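Long-range contacts in CocE/NonD family hydrolase (Staphylococcus aureus subsp. aureus COL, PDB 3III), which is probably a serine hydrolase of the alpha/beta-hydrolase clan, related to X-Pro dipeptidyl-peptidases and cocaine esterase, its natural substrate not established: residues Met38-Asp43 against Asn57-Asn62; Phe67-Ser72 against Asp117-Lys122; Asn160-Thr165 against His185-Ile190. One frame throughout, in Å; residues are numbered along the deposited sequence.

Interaction 1 (Met38-Asp43 against Asn57-Asn62)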
HETATM    1  N   MSE A  38      11.916 -28.955  11.300  1.00  6.33           N
HETATM    2  CA  MSE A  38      12.363 -28.630  10.013  1.00  7.10           C
HETATM    3  C   MSE A  38      13.827 -28.291  10.134  1.00  7.25           C
HETATM    4  O   MSE A  38      14.367 -28.233  11.251  1.00  7.71           O
HETATM    5  CB  MSE A  38      11.573 -27.449   9.447  1.00  6.73           C
HETATM    6  CG  MSE A  38      11.791 -26.140  10.163  1.00  8.85           C
HETATM    7 SE   MSE A  38      10.500 -24.803   9.411  1.00 18.93          SE
HETATM    8  CE  MSE A  38       8.756 -25.575  10.150  1.00  8.45           C
ATOM      9  N   ILE A  39      14.436 -28.042   8.981  1.00  6.23           N
ATOM     10  CA  ILE A  39      15.784 -27.533   8.874  1.00  6.90           C
ATOM     11  C   ILE A  39      15.772 -26.029   8.655  1.00  7.38           C
ATOM     12  O   ILE A  39      14.979 -25.502   7.887  1.00  7.71           O
ATOM     13  CB  ILE A  39      16.531 -28.228   7.733  1.00  8.00           C
ATOM     14  CG1 ILE A  39      16.880 -29.660   8.140  1.00  8.45           C
ATOM     15  CG2 ILE A  39      17.758 -27.423   7.314  1.00  9.02           C
ATOM     16  CD1 ILE A  39      17.451 -30.517   6.982  1.00 12.17           C
HETATM   17  N   MSE A  40      16.626 -25.315   9.379  1.00  7.70           N
HETATM   18  CA  MSE A  40      16.941 -23.935   9.070  1.00  7.28           C
HETATM   19  C   MSE A  40      18.453 -23.801   8.806  1.00  7.99           C
HETATM   20  O   MSE A  40      19.306 -24.132   9.682  1.00  9.48           O
HETATM   21  CB  MSE A  40      16.511 -23.021  10.220  1.00  7.24           C
HETATM   22  CG  MSE A  40      16.775 -21.540   9.924  1.00 10.14           C
HETATM   23 SE   MSE A  40      16.807 -20.504  11.588  1.00 18.57          SE
HETATM   24  CE  MSE A  40      16.974 -18.701  10.786  1.00  9.10           C
ATOM     25  N   GLU A  41      18.785 -23.355   7.605  1.00  7.84           N
ATOM     26  CA  GLU A  41      20.151 -22.984   7.257  1.00  8.37           C
ATOM     27  C   GLU A  41      20.228 -21.504   7.482  1.00  7.55           C
ATOM     28  O   GLU A  41      19.464 -20.726   6.897  1.00  7.71           O
ATOM     29  CB  GLU A  41      20.487 -23.325   5.785  1.00  9.39           C
ATOM     30  CG  GLU A  41      20.233 -24.758   5.440  1.00 12.31           C
ATOM     31  CD  GLU A  41      20.793 -25.207   4.062  1.00 16.03           C
ATOM     32  OE1 GLU A  41      21.719 -24.554   3.511  1.00 17.61           O
ATOM     33  OE2 GLU A  41      20.297 -26.248   3.578  1.00 13.68           O
ATOM     34  N   LYS A  42      21.073 -21.110   8.418  1.00  6.86           N
ATOM     35  CA  LYS A  42      21.193 -19.729   8.777  1.00  7.08           C
ATOM     36  C   LYS A  42      22.481 -19.124   8.214  1.00  7.74           C
ATOM     37  O   LYS A  42      23.584 -19.722   8.321  1.00  6.66           O
ATOM     38  CB  LYS A  42      21.166 -19.593  10.291  1.00  6.83           C
ATOM     39  CG  LYS A  42      21.234 -18.179  10.770  1.00  6.45           C
ATOM     40  CD  LYS A  42      21.099 -18.069  12.267  1.00  8.66           C
ATOM     41  CE  LYS A  42      21.306 -16.610  12.644  1.00 11.07           C
ATOM     42  NZ  LYS A  42      21.078 -16.405  14.068  1.00 14.64           N
ATOM     43  N   ASP A  43      22.344 -17.916   7.681  1.00  8.20           N
ATOM     44  CA  ASP A  43      23.477 -17.172   7.132  1.00  9.67           C
ATOM     45  C   ASP A  43      24.138 -17.767   5.910  1.00 10.43           C
ATOM     46  O   ASP A  43      25.308 -17.509   5.705  1.00 10.93           O
ATOM     47  CB  ASP A  43      24.581 -16.920   8.167  1.00  9.60           C
ATOM     48  CG  ASP A  43      24.193 -15.882   9.200  1.00 11.53           C
ATOM     49  OD1 ASP A  43      23.291 -15.031   8.940  1.00  8.18           O
ATOM     50  OD2 ASP A  43      24.835 -15.886  10.279  1.00 15.95           O
ATOM     51  N   ASN A  57      18.399 -16.814   5.027  1.00  7.33           N
ATOM     52  CA  ASN A  57      18.048 -18.022   5.748  1.00  7.63           C
ATOM     53  C   ASN A  57      17.176 -18.888   4.859  1.00  7.71           C
ATOM     54  O   ASN A  57      16.353 -18.382   4.104  1.00  8.50           O
ATOM     55  CB  ASN A  57      17.231 -17.681   6.989  1.00  8.19           C
ATOM     56  CG  ASN A  57      17.983 -16.807   7.967  1.00  8.88           C
ATOM     57  OD1 ASN A  57      19.198 -16.941   8.136  1.00  4.90           O
ATOM     58  ND2 ASN A  57      17.248 -15.973   8.683  1.00  4.61           N
ATOM     59  N   ILE A  58      17.328 -20.196   4.991  1.00  6.77           N
ATOM     60  CA  ILE A  58      16.516 -21.157   4.276  1.00  6.96           C
ATOM     61  C   ILE A  58      15.822 -22.092   5.277  1.00  7.17           C
ATOM     62  O   ILE A  58      16.478 -22.772   6.050  1.00  8.42           O
ATOM     63  CB  ILE A  58      17.380 -22.071   3.371  1.00  5.68           C
ATOM     64  CG1 ILE A  58      18.226 -21.280   2.355  1.00  7.44           C
ATOM     65  CG2 ILE A  58      16.500 -23.141   2.656  1.00  2.52           C
ATOM     66  CD1 ILE A  58      19.401 -22.126   1.694  1.00  6.32           C
ATOM     67  N   PHE A  59      14.495 -22.133   5.252  1.00  6.09           N
ATOM     68  CA  PHE A  59      13.741 -23.080   6.058  1.00  5.76           C
ATOM     69  C   PHE A  59      13.183 -24.118   5.114  1.00  6.26           C
ATOM     70  O   PHE A  59      12.511 -23.754   4.116  1.00  7.54           O
ATOM     71  CB  PHE A  59      12.565 -22.360   6.700  1.00  6.94           C
ATOM     72  CG  PHE A  59      12.959 -21.298   7.718  1.00  5.24           C
ATOM     73  CD1 PHE A  59      13.033 -21.615   9.040  1.00  6.13           C
ATOM     74  CD2 PHE A  59      13.273 -19.992   7.313  1.00  6.44           C
ATOM     75  CE1 PHE A  59      13.399 -20.638   9.978  1.00  8.08           C
ATOM     76  CE2 PHE A  59      13.616 -19.013   8.207  1.00  5.27           C
ATOM     77  CZ  PHE A  59      13.676 -19.324   9.549  1.00  5.68           C
ATOM     78  N   ARG A  60      13.451 -25.379   5.410  1.00  6.00           N
ATOM     79  CA  ARG A  60      13.038 -26.457   4.543  1.00  6.55           C
ATOM     80  C   ARG A  60      12.702 -27.734   5.277  1.00  5.86           C
ATOM     81  O   ARG A  60      13.155 -27.945   6.393  1.00  6.46           O
ATOM     82  CB  ARG A  60      14.083 -26.685   3.462  1.00  5.86           C
ATOM     83  CG  ARG A  60      15.479 -26.953   3.959  1.00  7.42           C
ATOM     84  CD  ARG A  60      16.480 -27.059   2.793  1.00  9.57           C
ATOM     85  NE  ARG A  60      17.787 -27.517   3.286  1.00  8.56           N
ATOM     86  CZ  ARG A  60      18.094 -28.790   3.519  1.00 10.31           C
ATOM     87  NH1 ARG A  60      17.229 -29.759   3.300  1.00 10.66           N
ATOM     88  NH2 ARG A  60      19.281 -29.103   4.011  1.00 13.00           N
ATOM     89  N   PRO A  61      11.886 -28.587   4.649  1.00  7.06           N
ATOM     90  CA  PRO A  61      11.561 -29.841   5.270  1.00  7.28           C
ATOM     91  C   PRO A  61      12.807 -30.687   5.534  1.00  7.97           C
ATOM     92  O   PRO A  61      13.786 -30.671   4.773  1.00  6.20           O
ATOM     93  CB  PRO A  61      10.631 -30.495   4.265  1.00  7.57           C
ATOM     94  CG  PRO A  61      10.106 -29.403   3.470  1.00  8.65           C
ATOM     95  CD  PRO A  61      11.213 -28.446   3.355  1.00  5.87           C
ATOM     96  N   ASN A  62      12.813 -31.339   6.691  1.00  9.00           N
ATOM     97  CA  ASN A  62      13.871 -32.250   7.044  1.00  9.67           C
ATOM     98  C   ASN A  62      13.666 -33.587   6.337  1.00  9.95           C
ATOM     99  O   ASN A  62      13.375 -34.608   6.975  1.00  9.56           O
ATOM    100  CB  ASN A  62      13.902 -32.436   8.587  1.00 11.47           C
ATOM    101  CG  ASN A  62      15.023 -33.289   9.034  1.00 14.46           C
ATOM    102  OD1 ASN A  62      16.037 -33.400   8.328  1.00 19.05           O
ATOM    103  ND2 ASN A  62      14.862 -33.940  10.198  1.00 17.68           N
TER
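Arg60 and Glu41 meet on one face of this two-stranded pairing, and the meeting is lopsided. Both guanidinium donors go to a single carboxylate oxygen: Glu41 OE2 lies 2.8 Å from Arg60 NE and 3.1 Å from NH2, close to the guanidinium plane. The two flat groups stand 82° apart, and the donors reach OE2 on its anti side, from opposite faces of the carboxylate. Beside them, Ile39 runs alongside Arg60 and lays CD1 over one face of the guanidinium, 3.8 Å from NH2, while Ile58 CD1 packs near Glu41 OE1.

On the other face two selenomethionines make Met-aromatic contacts with Phe59. Met40 and Phe59 lie side by side. CG of Met40, anti to its backbone N (chi1 -178°), sits over the ring face, 3.9 Å from the ring centroid, a CH-pi contact. Its SE follows obliquely at 4.6 Å from the same centroid, and CE ends against the Asn57 amide, whose OD1 and ND2 are bonded to Lys78 and Asp79. Met38 SE approaches the ring obliquely too, 4.1 Å from CD1.

Between the faces, paired backbone bonds join Ile39 with Arg60 and Glu41 with Ile58, whereas Met40-Phe59 is a non-hydrogen-bonded pair. With strand axes at 170° and 4.6 Å apart, the arrangement is that of a beta hairpin, formed by strands 36-47 and 53-60 within the large mixed sheet.

Interaction 2 (Phe67-Ser72 against Asp117-Lys122)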
ATOM      1  N   PHE A  67      11.199 -29.047  -3.606  1.00  5.28           N
ATOM      2  CA  PHE A  67       9.997 -28.379  -3.138  1.00  4.82           C
ATOM      3  C   PHE A  67       9.782 -27.060  -3.815  1.00  5.85           C
ATOM      4  O   PHE A  67      10.745 -26.405  -4.241  1.00  6.82           O
ATOM      5  CB  PHE A  67      10.100 -28.162  -1.612  1.00  5.02           C
ATOM      6  CG  PHE A  67      10.303 -29.444  -0.849  1.00  3.36           C
ATOM      7  CD1 PHE A  67       9.218 -30.263  -0.518  1.00  5.54           C
ATOM      8  CD2 PHE A  67      11.573 -29.881  -0.535  1.00  6.48           C
ATOM      9  CE1 PHE A  67       9.389 -31.455   0.145  1.00  5.28           C
ATOM     10  CE2 PHE A  67      11.782 -31.070   0.142  1.00  4.22           C
ATOM     11  CZ  PHE A  67      10.691 -31.897   0.459  1.00  7.52           C
ATOM     12  N   PRO A  68       8.520 -26.622  -3.911  1.00  6.02           N
ATOM     13  CA  PRO A  68       8.338 -25.230  -4.329  1.00  5.58           C
ATOM     14  C   PRO A  68       8.904 -24.277  -3.286  1.00  5.06           C
ATOM     15  O   PRO A  68       8.919 -24.579  -2.071  1.00  4.17           O
ATOM     16  CB  PRO A  68       6.780 -25.096  -4.426  1.00  5.56           C
ATOM     17  CG  PRO A  68       6.292 -26.080  -3.417  1.00  7.12           C
ATOM     18  CD  PRO A  68       7.247 -27.257  -3.517  1.00  6.57           C
ATOM     19  N   VAL A  69       9.334 -23.103  -3.750  1.00  4.37           N
ATOM     20  CA  VAL A  69      10.007 -22.150  -2.912  1.00  4.70           C
ATOM     21  C   VAL A  69       9.219 -20.824  -2.770  1.00  6.15           C
ATOM     22  O   VAL A  69       8.822 -20.236  -3.774  1.00  7.14           O
ATOM     23  CB  VAL A  69      11.358 -21.791  -3.448  1.00  4.06           C
ATOM     24  CG1 VAL A  69      12.012 -20.720  -2.519  1.00  6.06           C
ATOM     25  CG2 VAL A  69      12.213 -23.064  -3.647  1.00  4.46           C
ATOM     26  N   VAL A  70       8.964 -20.451  -1.522  1.00  5.97           N
ATOM     27  CA  VAL A  70       8.350 -19.188  -1.156  1.00  6.52           C
ATOM     28  C   VAL A  70       9.484 -18.265  -0.713  1.00  7.52           C
ATOM     29  O   VAL A  70      10.315 -18.657   0.102  1.00  8.28           O
ATOM     30  CB  VAL A  70       7.347 -19.342  -0.002  1.00  6.36           C
ATOM     31  CG1 VAL A  70       6.763 -17.949   0.402  1.00  4.69           C
ATOM     32  CG2 VAL A  70       6.191 -20.356  -0.383  1.00  5.41           C
HETATM   33  N   MSE A  71       9.564 -17.063  -1.284  1.00  7.70           N
HETATM   34  CA  MSE A  71      10.669 -16.134  -0.974  1.00  8.12           C
HETATM   35  C   MSE A  71      10.167 -14.755  -0.633  1.00  7.18           C
HETATM   36  O   MSE A  71       9.112 -14.339  -1.148  1.00  7.79           O
HETATM   37  CB  MSE A  71      11.583 -16.007  -2.183  1.00  9.33           C
HETATM   38  CG  MSE A  71      12.876 -15.221  -1.880  1.00  8.88           C
HETATM   39 SE   MSE A  71      14.073 -15.287  -3.471  1.00 17.56          SE
HETATM   40  CE  MSE A  71      14.501 -17.211  -3.428  1.00  6.11           C
ATOM     41  N   SER A  72      10.834 -14.087   0.319  1.00  7.65           N
ATOM     42  CA  SER A  72      10.635 -12.667   0.529  1.00  6.12           C
ATOM     43  C   SER A  72      11.981 -11.994   0.723  1.00  6.88           C
ATOM     44  O   SER A  72      13.007 -12.621   1.171  1.00  6.66           O
ATOM     45  CB  SER A  72       9.702 -12.374   1.714  1.00  6.73           C
ATOM     46  OG  SER A  72      10.369 -12.604   2.945  1.00  9.17           O
ATOM     47  N   ASP A 117       4.949 -28.528   2.948  1.00  8.62           N
ATOM     48  CA  ASP A 117       5.944 -28.971   1.965  1.00  8.92           C
ATOM     49  C   ASP A 117       6.280 -27.916   0.948  1.00  8.20           C
ATOM     50  O   ASP A 117       6.357 -28.196  -0.272  1.00  9.24           O
ATOM     51  CB  ASP A 117       5.510 -30.269   1.244  1.00  8.84           C
ATOM     52  CG  ASP A 117       5.231 -31.413   2.249  1.00 12.79           C
ATOM     53  OD1 ASP A 117       6.203 -31.739   2.932  1.00 14.02           O
ATOM     54  OD2 ASP A 117       4.078 -31.937   2.353  1.00 15.31           O
ATOM     55  N   TYR A 118       6.562 -26.732   1.463  1.00  6.74           N
ATOM     56  CA  TYR A 118       7.208 -25.641   0.746  1.00  7.03           C
ATOM     57  C   TYR A 118       8.562 -25.367   1.424  1.00  7.58           C
ATOM     58  O   TYR A 118       8.775 -25.687   2.608  1.00  9.95           O
ATOM     59  CB  TYR A 118       6.423 -24.337   0.808  1.00  6.37           C
ATOM     60  CG  TYR A 118       5.226 -24.267  -0.043  1.00  7.96           C
ATOM     61  CD1 TYR A 118       5.264 -23.622  -1.290  1.00  7.21           C
ATOM     62  CD2 TYR A 118       4.018 -24.858   0.367  1.00  3.33           C
ATOM     63  CE1 TYR A 118       4.147 -23.571  -2.089  1.00  7.62           C
ATOM     64  CE2 TYR A 118       2.876 -24.795  -0.455  1.00  8.16           C
ATOM     65  CZ  TYR A 118       2.971 -24.185  -1.689  1.00 10.18           C
ATOM     66  OH  TYR A 118       1.876 -24.112  -2.468  1.00  9.33           O
ATOM     67  N   VAL A 119       9.469 -24.799   0.676  1.00  7.28           N
ATOM     68  CA  VAL A 119      10.673 -24.203   1.235  1.00  7.76           C
ATOM     69  C   VAL A 119      10.390 -22.688   1.419  1.00  8.54           C
ATOM     70  O   VAL A 119       9.677 -22.108   0.633  1.00  9.58           O
ATOM     71  CB  VAL A 119      11.919 -24.463   0.341  1.00  8.23           C
ATOM     72  CG1 VAL A 119      13.103 -23.516   0.698  1.00  7.45           C
ATOM     73  CG2 VAL A 119      12.339 -25.935   0.409  1.00  5.72           C
ATOM     74  N   VAL A 120      10.888 -22.078   2.512  1.00  8.97           N
ATOM     75  CA  VAL A 120      10.864 -20.630   2.680  1.00  8.16           C
ATOM     76  C   VAL A 120      12.291 -20.058   2.688  1.00  9.44           C
ATOM     77  O   VAL A 120      13.147 -20.502   3.480  1.00  9.11           O
ATOM     78  CB  VAL A 120      10.055 -20.172   3.930  1.00  8.49           C
ATOM     79  CG1 VAL A 120      10.147 -18.641   4.106  1.00  6.73           C
ATOM     80  CG2 VAL A 120       8.528 -20.612   3.845  1.00  6.40           C
ATOM     81  N   VAL A 121      12.549 -19.071   1.812  1.00  9.25           N
ATOM     82  CA  VAL A 121      13.876 -18.412   1.782  1.00  8.14           C
ATOM     83  C   VAL A 121      13.659 -16.993   2.186  1.00  8.41           C
ATOM     84  O   VAL A 121      12.761 -16.315   1.662  1.00  9.26           O
ATOM     85  CB  VAL A 121      14.562 -18.436   0.394  1.00  9.01           C
ATOM     86  CG1 VAL A 121      15.872 -17.640   0.439  1.00  6.67           C
ATOM     87  CG2 VAL A 121      14.752 -19.890  -0.143  1.00  6.95           C
ATOM     88  N   LYS A 122      14.448 -16.533   3.156  1.00  7.43           N
ATOM     89  CA  LYS A 122      14.339 -15.148   3.669  1.00  8.95           C
ATOM     90  C   LYS A 122      15.604 -14.435   3.277  1.00  8.40           C
ATOM     91  O   LYS A 122      16.693 -14.859   3.653  1.00  8.86           O
ATOM     92  CB  LYS A 122      14.173 -15.133   5.200  1.00  9.24           C
ATOM     93  CG  LYS A 122      14.032 -13.742   5.776  1.00  8.86           C
ATOM     94  CD  LYS A 122      12.601 -13.172   5.524  1.00  8.50           C
ATOM     95  CE  LYS A 122      12.687 -11.655   5.391  1.00 11.24           C
ATOM     96  NZ  LYS A 122      11.489 -10.988   4.973  1.00  9.03           N
TER
HETATM   97  O   HOH W   1      10.649 -15.256   3.378  1.00  5.74           O
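Val69 and Val121 meet through methyl groups, CG1 of the first lying 3.7 Å from CG2 of the second, on the face that also carries Met71 and Val119. Met71 lies alongside Val121, and its chain bends at the last torsion (chi3 -67°) to bring CE against CB and CG1 of that valine. Helix 140-154 packs on the same selenomethionine. On the reverse face, Pro68 lays its ring carbon CG over one face of Tyr118, 3.4 Å from CD1, the two side chains crossing at about a right angle. Val70 CG2 reaches the same CD1 obliquely, and Phe316 of helix 306-319 touches both Val70 and Tyr118.

Four backbone bonds alternate between the strands in parallel register. Val119 N to Pro68 O, Val70 N to Val119 O and Val121 N to Val70 O each span 2.8 Å and are nearly straight; Ser72 N to Val121 O stretches to 3.2 Å.

At this last step the contact turns polar. Lys122 bends at chi2 (76°), and further out its NZ donates to Ser72 OG over 2.8 Å. The same ammonium forms a salt bridge with Asp74 and bonds Ser107 OG. A water lies 2.7 Å from Ser72 OG and donates to Val121 O, which therefore receives both the water and Ser72 N.

The chemistry is thus divided: valines, with Pro68, Tyr118 and Met71, line most of the strand pair, while the buried lysine charge toward the C-terminal end of the contact is met by a carboxylate and two hydroxyl oxygens, an environment that would be expected to stabilise the charged form.

Interaction 3 (Asn160-Thr165 against His185-Ile190)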
ATOM      1  N   ASN A 160      12.210 -27.287  -6.537  1.00  8.89           N
ATOM      2  CA  ASN A 160      11.537 -27.839  -7.707  1.00 10.00           C
ATOM      3  C   ASN A 160      11.593 -26.916  -8.912  1.00 11.03           C
ATOM      4  O   ASN A 160      10.949 -27.198  -9.922  1.00  9.00           O
ATOM      5  CB  ASN A 160      10.083 -28.273  -7.412  1.00  9.82           C
ATOM      6  CG  ASN A 160       9.074 -27.072  -7.364  1.00 10.06           C
ATOM      7  OD1 ASN A 160       9.461 -25.912  -7.430  1.00  6.26           O
ATOM      8  ND2 ASN A 160       7.799 -27.376  -7.239  1.00  9.90           N
ATOM      9  N   GLY A 161      12.309 -25.794  -8.779  1.00 11.10           N
ATOM     10  CA  GLY A 161      12.478 -24.861  -9.898  1.00 11.12           C
ATOM     11  C   GLY A 161      11.482 -23.697  -9.935  1.00 10.15           C
ATOM     12  O   GLY A 161      11.677 -22.765 -10.707  1.00 11.25           O
ATOM     13  N   ASN A 162      10.415 -23.759  -9.141  1.00  8.40           N
ATOM     14  CA  ASN A 162       9.356 -22.773  -9.130  1.00  8.09           C
ATOM     15  C   ASN A 162       9.451 -21.916  -7.856  1.00  8.19           C
ATOM     16  O   ASN A 162       9.227 -22.401  -6.710  1.00  7.63           O
ATOM     17  CB  ASN A 162       7.954 -23.430  -9.177  1.00  7.88           C
ATOM     18  CG  ASN A 162       7.746 -24.277 -10.406  1.00  9.57           C
ATOM     19  OD1 ASN A 162       8.477 -24.133 -11.379  1.00  5.76           O
ATOM     20  ND2 ASN A 162       6.755 -25.184 -10.368  1.00  8.60           N
ATOM     21  N   ILE A 163       9.746 -20.636  -8.072  1.00  7.22           N
ATOM     22  CA  ILE A 163       9.810 -19.670  -7.001  1.00  8.13           C
ATOM     23  C   ILE A 163       8.590 -18.741  -7.074  1.00  8.22           C
ATOM     24  O   ILE A 163       8.206 -18.245  -8.146  1.00  8.79           O
ATOM     25  CB  ILE A 163      11.067 -18.817  -7.081  1.00  7.57           C
ATOM     26  CG1 ILE A 163      12.373 -19.630  -7.326  1.00 11.46           C
ATOM     27  CG2 ILE A 163      11.075 -17.774  -5.938  1.00 10.22           C
ATOM     28  CD1 ILE A 163      12.620 -20.884  -6.648  1.00  9.34           C
ATOM     29  N   GLY A 164       7.979 -18.537  -5.936  1.00  8.17           N
ATOM     30  CA  GLY A 164       6.914 -17.579  -5.764  1.00  9.38           C
ATOM     31  C   GLY A 164       7.313 -16.606  -4.642  1.00 10.31           C
ATOM     32  O   GLY A 164       7.746 -17.004  -3.524  1.00 12.22           O
ATOM     33  N   THR A 165       7.112 -15.327  -4.883  1.00  9.54           N
ATOM     34  CA  THR A 165       7.390 -14.318  -3.868  1.00  8.41           C
ATOM     35  C   THR A 165       6.151 -13.897  -3.124  1.00  9.17           C
ATOM     36  O   THR A 165       5.025 -13.993  -3.648  1.00  8.01           O
ATOM     37  CB  THR A 165       8.079 -13.106  -4.483  1.00  9.30           C
ATOM     38  OG1 THR A 165       7.280 -12.599  -5.545  1.00  9.12           O
ATOM     39  CG2 THR A 165       9.509 -13.457  -5.007  1.00  6.88           C
ATOM     40  N   HIS A 185      12.465 -18.078 -13.411  1.00  9.35           N
ATOM     41  CA  HIS A 185      11.893 -19.013 -12.419  1.00  9.07           C
ATOM     42  C   HIS A 185      10.960 -18.402 -11.403  1.00  8.64           C
ATOM     43  O   HIS A 185      10.536 -19.094 -10.482  1.00  8.14           O
ATOM     44  CB  HIS A 185      13.039 -19.800 -11.750  1.00  9.14           C
ATOM     45  CG  HIS A 185      13.814 -20.608 -12.740  1.00 11.37           C
ATOM     46  ND1 HIS A 185      14.856 -20.082 -13.473  1.00  8.95           N
ATOM     47  CD2 HIS A 185      13.638 -21.877 -13.186  1.00 15.32           C
ATOM     48  CE1 HIS A 185      15.333 -21.022 -14.276  1.00 14.01           C
ATOM     49  NE2 HIS A 185      14.607 -22.119 -14.127  1.00 11.03           N
ATOM     50  N   LEU A 186      10.626 -17.111 -11.548  1.00  8.05           N
ATOM     51  CA  LEU A 186       9.569 -16.504 -10.758  1.00  7.99           C
ATOM     52  C   LEU A 186       8.261 -16.934 -11.440  1.00  8.63           C
ATOM     53  O   LEU A 186       7.923 -16.451 -12.540  1.00  8.36           O
ATOM     54  CB  LEU A 186       9.675 -14.965 -10.733  1.00  8.14           C
ATOM     55  CG  LEU A 186       8.576 -14.255  -9.920  1.00  8.50           C
ATOM     56  CD1 LEU A 186       8.662 -14.640  -8.431  1.00  5.82           C
ATOM     57  CD2 LEU A 186       8.578 -12.720 -10.179  1.00  4.73           C
ATOM     58  N   LYS A 187       7.540 -17.851 -10.807  1.00  8.55           N
ATOM     59  CA  LYS A 187       6.339 -18.461 -11.378  1.00  7.35           C
ATOM     60  C   LYS A 187       5.029 -17.897 -10.808  1.00  7.62           C
ATOM     61  O   LYS A 187       3.963 -18.189 -11.349  1.00  8.26           O
ATOM     62  CB  LYS A 187       6.338 -19.985 -11.161  1.00  7.42           C
ATOM     63  CG  LYS A 187       7.554 -20.714 -11.759  1.00 11.94           C
ATOM     64  CD  LYS A 187       7.667 -20.504 -13.261  1.00 14.21           C
ATOM     65  CE  LYS A 187       8.843 -21.294 -13.896  1.00 17.34           C
ATOM     66  NZ  LYS A 187       8.375 -22.707 -14.129  1.00 18.40           N
ATOM     67  N   ALA A 188       5.102 -17.091  -9.740  1.00  7.21           N
ATOM     68  CA  ALA A 188       3.906 -16.515  -9.089  1.00  7.48           C
ATOM     69  C   ALA A 188       4.348 -15.436  -8.098  1.00  6.99           C
ATOM     70  O   ALA A 188       5.476 -15.507  -7.568  1.00  7.04           O
ATOM     71  CB  ALA A 188       3.113 -17.619  -8.361  1.00  6.15           C
HETATM   72  N   MSE A 189       3.470 -14.480  -7.802  1.00  6.56           N
HETATM   73  CA  MSE A 189       3.797 -13.407  -6.873  1.00  7.31           C
HETATM   74  C   MSE A 189       2.572 -12.976  -6.095  1.00  7.63           C
HETATM   75  O   MSE A 189       1.443 -12.949  -6.642  1.00  8.80           O
HETATM   76  CB  MSE A 189       4.373 -12.190  -7.621  1.00  8.28           C
HETATM   77  CG  MSE A 189       3.438 -11.663  -8.663  1.00 10.42           C
HETATM   78 SE   MSE A 189       4.259 -10.277  -9.835  1.00 16.96          SE
HETATM   79  CE  MSE A 189       4.602  -8.910  -8.364  1.00  5.98           C
ATOM     80  N   ILE A 190       2.799 -12.638  -4.824  1.00  7.87           N
ATOM     81  CA  ILE A 190       1.755 -12.184  -3.912  1.00  7.69           C
ATOM     82  C   ILE A 190       2.250 -10.863  -3.255  1.00  8.00           C
ATOM     83  O   ILE A 190       2.775 -10.865  -2.114  1.00  8.24           O
ATOM     84  CB  ILE A 190       1.416 -13.227  -2.848  1.00  8.33           C
ATOM     85  CG1 ILE A 190       1.085 -14.592  -3.485  1.00  6.94           C
ATOM     86  CG2 ILE A 190       0.222 -12.763  -1.972  1.00  7.01           C
ATOM     87  CD1 ILE A 190       0.843 -15.680  -2.443  1.00  3.82           C
TER
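Ile163 O accepts from Lys187 N over 2.8 Å, the shortest polar bond between 160-165 and 185-190. Ile163 N in turn donates to His185 O at 3.0 Å, so Ile163 bonds His185 and Lys187, the residues on either side of its register partner Leu186, as in parallel pairing. Further on, Thr165 uses both backbone groups: its N donates to Ala188 O at 3.1 Å, and its O receives Ile190 N, with N-H...O angles of 148° and 142°, clearly more bent.

Among side chains, Lys187 folds back across Asn162. Its CG is anti to the carbonyl carbon (chi1 -58°) and packs against the amide, while NZ donates to Asn162 OD1 at 3.1 Å from above the amide plane. Asn162 ND2 is used separately, bonding Leu320 O and Glu322. At the corner before Ile163, Asn160 OD1 accepts from Asn162 N, an Asx turn. Within this turn, Gly161 O is buried against the edge of the His185 ring, 3.3 Å from CD2, and finds no hydrogen-bond partner, while His185 ND1 bonds Glu151.

Leu186 and Thr165 cross at about a right angle, CD1 against CG2 at 3.7 Å; Thr165 OG1 bonds Gln175.

These strands are the two arms of a right-handed beta-alpha-beta unit whose connecting helix, 170-179, packs on Leu186 and Met189. Helix 140-154 touches Ile163 and Thr165, helix 306-319 touches Ala188 and Ile190, and strand 67-74 flanks 162-168 on its other edge.

From the N terminus, interaction 1 closes first, turning strand 36-47 back on strand 53-60 through a short connection. Interaction 2 opens afterwards and closes a loop of 44 residues, bringing strand 119-124 in between 53-60 and 67-74. Interaction 3 follows, closing the 19 residues that contain helix 170-179. The three are in series, neither nesting nor crossing along the chain, yet they share one mixed sheet. Interactions 1 and 2 touch where Phe59 N lies 2.8 Å from Val120 O; interactions 2 and 3 touch where Val69 O lies 2.9 Å from Gly164 N. Together they tie the antiparallel hairpin to the parallel core strands.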